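Local structure of oxidoreductase (Neisseria gonorrhoeae, 5UFA) at residues L112-F117 / R228-G233. The protein probably transfers electrons between NADPH and ferredoxin or flavodoxin through its bound FAD. Sequence-based numbering, arbitrary orientation.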
ATOM      1  N   LEU A 112       8.171  -4.035  -4.890  1.00 30.41           N
ATOM      2  CA  LEU A 112       8.091  -3.646  -3.476  1.00 28.97           C
ATOM      3  C   LEU A 112       8.217  -4.891  -2.600  1.00 33.17           C
ATOM      4  O   LEU A 112       7.232  -5.462  -2.135  1.00 42.25           O
ATOM      5  CB  LEU A 112       6.781  -2.936  -3.195  1.00 31.22           C
ATOM      6  CG  LEU A 112       6.693  -1.420  -3.111  1.00 32.56           C
ATOM      7  CD1 LEU A 112       5.356  -1.067  -2.428  1.00 28.27           C
ATOM      8  CD2 LEU A 112       7.865  -0.827  -2.349  1.00 27.32           C
ATOM      9  N   LEU A 113       9.451  -5.322  -2.359  1.00 32.72           N
ATOM     10  CA  LEU A 113       9.695  -6.603  -1.694  1.00 33.63           C
ATOM     11  C   LEU A 113      10.714  -6.430  -0.567  1.00 33.97           C
ATOM     12  O   LEU A 113      11.935  -6.452  -0.804  1.00 32.00           O
ATOM     13  CB  LEU A 113      10.132  -7.645  -2.719  1.00 34.24           C
ATOM     14  CG  LEU A 113       9.176  -7.687  -3.936  1.00 42.99           C
ATOM     15  CD1 LEU A 113       9.845  -8.176  -5.225  1.00 46.69           C
ATOM     16  CD2 LEU A 113       7.876  -8.472  -3.670  1.00 39.23           C
ATOM     17  N   PRO A 114      10.248  -6.242   0.668  1.00 31.71           N
ATOM     18  CA  PRO A 114      11.169  -5.914   1.768  1.00 31.19           C
ATOM     19  C   PRO A 114      12.142  -7.014   2.126  1.00 32.94           C
ATOM     20  O   PRO A 114      13.180  -6.724   2.742  1.00 32.74           O
ATOM     21  CB  PRO A 114      10.224  -5.599   2.938  1.00 34.97           C
ATOM     22  CG  PRO A 114       8.890  -6.141   2.523  1.00 36.23           C
ATOM     23  CD  PRO A 114       8.834  -6.075   1.047  1.00 33.74           C
ATOM     24  N   GLU A 115      11.863  -8.255   1.750  1.00 37.17           N
ATOM     25  CA  GLU A 115      12.802  -9.326   2.033  1.00 34.79           C
ATOM     26  C   GLU A 115      14.085  -9.189   1.225  1.00 39.96           C
ATOM     27  O   GLU A 115      15.071  -9.867   1.539  1.00 38.36           O
ATOM     28  CB  GLU A 115      12.156 -10.674   1.743  1.00 35.48           C
ATOM     29  CG  GLU A 115      11.264 -11.146   2.838  1.00 48.30           C
ATOM     30  CD  GLU A 115      10.294 -12.193   2.359  1.00 48.28           C
ATOM     31  OE1 GLU A 115      10.754 -13.287   1.949  1.00 56.92           O
ATOM     32  OE2 GLU A 115       9.082 -11.920   2.398  1.00 43.17           O
ATOM     33  N   ARG A 116      14.087  -8.348   0.181  1.00 35.88           N
ATOM     34  CA  ARG A 116      15.324  -8.078  -0.546  1.00 37.95           C
ATOM     35  C   ARG A 116      16.323  -7.308   0.309  1.00 38.13           C
ATOM     36  O   ARG A 116      17.522  -7.351   0.022  1.00 56.90           O
ATOM     37  CB  ARG A 116      15.041  -7.307  -1.839  1.00 37.30           C
ATOM     38  CG  ARG A 116      14.111  -7.998  -2.846  1.00 37.80           C
ATOM     39  CD  ARG A 116      13.244  -6.941  -3.573  1.00 50.34           C
ATOM     40  NE  ARG A 116      13.714  -6.504  -4.894  1.00 58.43           N
ATOM     41  CZ  ARG A 116      13.817  -5.228  -5.293  1.00 55.73           C
ATOM     42  NH1 ARG A 116      13.495  -4.226  -4.476  1.00 45.31           N
ATOM     43  NH2 ARG A 116      14.249  -4.951  -6.524  1.00 58.62           N
ATOM     44  N   PHE A 117      15.857  -6.622   1.354  1.00 36.55           N
ATOM     45  CA  PHE A 117      16.765  -5.961   2.285  1.00 37.04           C
ATOM     46  C   PHE A 117      17.581  -7.021   3.015  1.00 39.88           C
ATOM     47  O   PHE A 117      17.001  -7.944   3.597  1.00 39.66           O
ATOM     48  CB  PHE A 117      16.001  -5.121   3.313  1.00 38.34           C
ATOM     49  CG  PHE A 117      15.512  -3.780   2.805  1.00 37.26           C
ATOM     50  CD1 PHE A 117      16.364  -2.897   2.162  1.00 34.84           C
ATOM     51  CD2 PHE A 117      14.193  -3.399   3.011  1.00 31.61           C
ATOM     52  CE1 PHE A 117      15.909  -1.673   1.717  1.00 33.56           C
ATOM     53  CE2 PHE A 117      13.739  -2.167   2.593  1.00 30.60           C
ATOM     54  CZ  PHE A 117      14.584  -1.317   1.918  1.00 31.57           C
ATOM     55  N   ARG A 228      15.007   0.774   7.494  1.00 40.22           N
ATOM     56  CA  ARG A 228      14.735   0.412   6.108  1.00 32.09           C
ATOM     57  C   ARG A 228      13.373   0.967   5.721  1.00 31.96           C
ATOM     58  O   ARG A 228      12.378   0.702   6.408  1.00 30.27           O
ATOM     59  CB  ARG A 228      14.776  -1.103   5.937  1.00 30.31           C
ATOM     60  CG  ARG A 228      16.119  -1.697   6.319  1.00 33.88           C
ATOM     61  CD  ARG A 228      17.272  -1.224   5.419  1.00 34.64           C
ATOM     62  NE  ARG A 228      18.553  -1.785   5.865  1.00 35.03           N
ATOM     63  CZ  ARG A 228      19.362  -1.202   6.746  1.00 36.25           C
ATOM     64  NH1 ARG A 228      19.053  -0.020   7.263  1.00 34.27           N
ATOM     65  NH2 ARG A 228      20.490  -1.800   7.108  1.00 39.20           N
ATOM     66  N   PHE A 229      13.335   1.716   4.614  1.00 34.05           N
ATOM     67  CA  PHE A 229      12.164   2.467   4.175  1.00 32.71           C
ATOM     68  C   PHE A 229      11.510   1.876   2.932  1.00 31.65           C
ATOM     69  O   PHE A 229      12.189   1.573   1.949  1.00 35.73           O
ATOM     70  CB  PHE A 229      12.528   3.918   3.858  1.00 29.12           C
ATOM     71  CG  PHE A 229      12.705   4.765   5.054  1.00 28.67           C
ATOM     72  CD1 PHE A 229      11.596   5.311   5.686  1.00 25.31           C
ATOM     73  CD2 PHE A 229      13.966   5.043   5.548  1.00 24.81           C
ATOM     74  CE1 PHE A 229      11.743   6.110   6.820  1.00 28.52           C
ATOM     75  CE2 PHE A 229      14.125   5.853   6.671  1.00 27.97           C
ATOM     76  CZ  PHE A 229      13.011   6.392   7.303  1.00 24.16           C
ATOM     77  N   MET A 230      10.178   1.800   2.962  1.00 28.20           N
ATOM     78  CA  MET A 230       9.346   1.525   1.797  1.00 33.73           C
ATOM     79  C   MET A 230       8.488   2.757   1.550  1.00 30.35           C
ATOM     80  O   MET A 230       7.940   3.329   2.500  1.00 23.74           O
ATOM     81  CB  MET A 230       8.394   0.346   2.018  1.00 33.81           C
ATOM     82  CG  MET A 230       8.927  -0.843   2.786  1.00 37.25           C
ATOM     83  SD  MET A 230       9.993  -1.873   1.802  1.00 41.19           S
ATOM     84  CE  MET A 230       8.848  -2.560   0.616  1.00 34.88           C
ATOM     85  N   ILE A 231       8.332   3.147   0.285  1.00 31.78           N
ATOM     86  CA  ILE A 231       7.523   4.311  -0.072  1.00 26.44           C
ATOM     87  C   ILE A 231       6.546   3.933  -1.170  1.00 32.51           C
ATOM     88  O   ILE A 231       6.960   3.484  -2.243  1.00 36.98           O
ATOM     89  CB  ILE A 231       8.370   5.504  -0.543  1.00 25.31           C
ATOM     90  CG1 ILE A 231       9.644   5.664   0.308  1.00 25.54           C
ATOM     91  CG2 ILE A 231       7.510   6.773  -0.498  1.00 28.08           C
ATOM     92  CD1 ILE A 231      10.580   6.762  -0.188  1.00 21.84           C
ATOM     93  N   CYS A 232       5.258   4.176  -0.933  1.00 26.84           N
ATOM     94  CA  CYS A 232       4.272   3.947  -1.984  1.00 21.26           C
ATOM     95  C   CYS A 232       3.146   4.962  -1.884  1.00 25.90           C
ATOM     96  O   CYS A 232       2.449   5.055  -0.871  1.00 25.52           O
ATOM     97  CB  CYS A 232       3.717   2.534  -1.913  1.00 22.02           C
ATOM     98  SG  CYS A 232       2.460   2.225  -3.190  1.00 22.70           S
ATOM     99  N   GLY A 233       2.920   5.685  -2.961  1.00 22.14           N
ATOM    100  CA  GLY A 233       1.794   6.593  -2.948  1.00 24.74           C
ATOM    101  C   GLY A 233       1.868   7.559  -4.098  1.00 27.52           C
ATOM    102  O   GLY A 233       2.387   7.231  -5.172  1.00 22.53           O
TER
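Leu112 and Phe117, at the two ends of a segment with a 3-10 turn at 114-116, face strand 228-233, with CA of Leu112 7.5 Å from CA of Met230. The strand belongs to the parallel sheet of the NADP-binding domain, in the ferredoxin-NADP reductase fold. Segment 112-117 is part of the loop between strand 101-105 of the FAD-binding barrel and strand 122-128 of that domain, and packs over one side of the sheet. Alternate strand residues Arg228, Met230 and Cys232 point toward it. Met230 is bent at chi2 (-77°) and chi3 (-68°), which brings its methyl against the Pro114 ring. Met230 CE lies 3.5 Å from Pro114 CD and also meets Leu112 CD2. The sulfur approaches the Phe117 ring obliquely, a Met-aromatic contact, with Met230 SD 3.8 Å from Phe117 CE2. Leu112 straddles two strand residues: CD2 goes to Met230, and Leu112 CD1 reaches Cys232 CB at 4.0 Å. The Cys232 side chain is about 7 Å from the bound FAD (nearest atoms). Arg228 runs its aliphatic chain across one face of the Phe117 ring, and its guanidinium continues to a salt bridge with Asp119. Arg228 CB makes a CH-pi contact 3.9 Å from the Phe117 ring centroid. At the ring edge, in its plane, Phe117 CZ is 3.8 Å from Phe229 O.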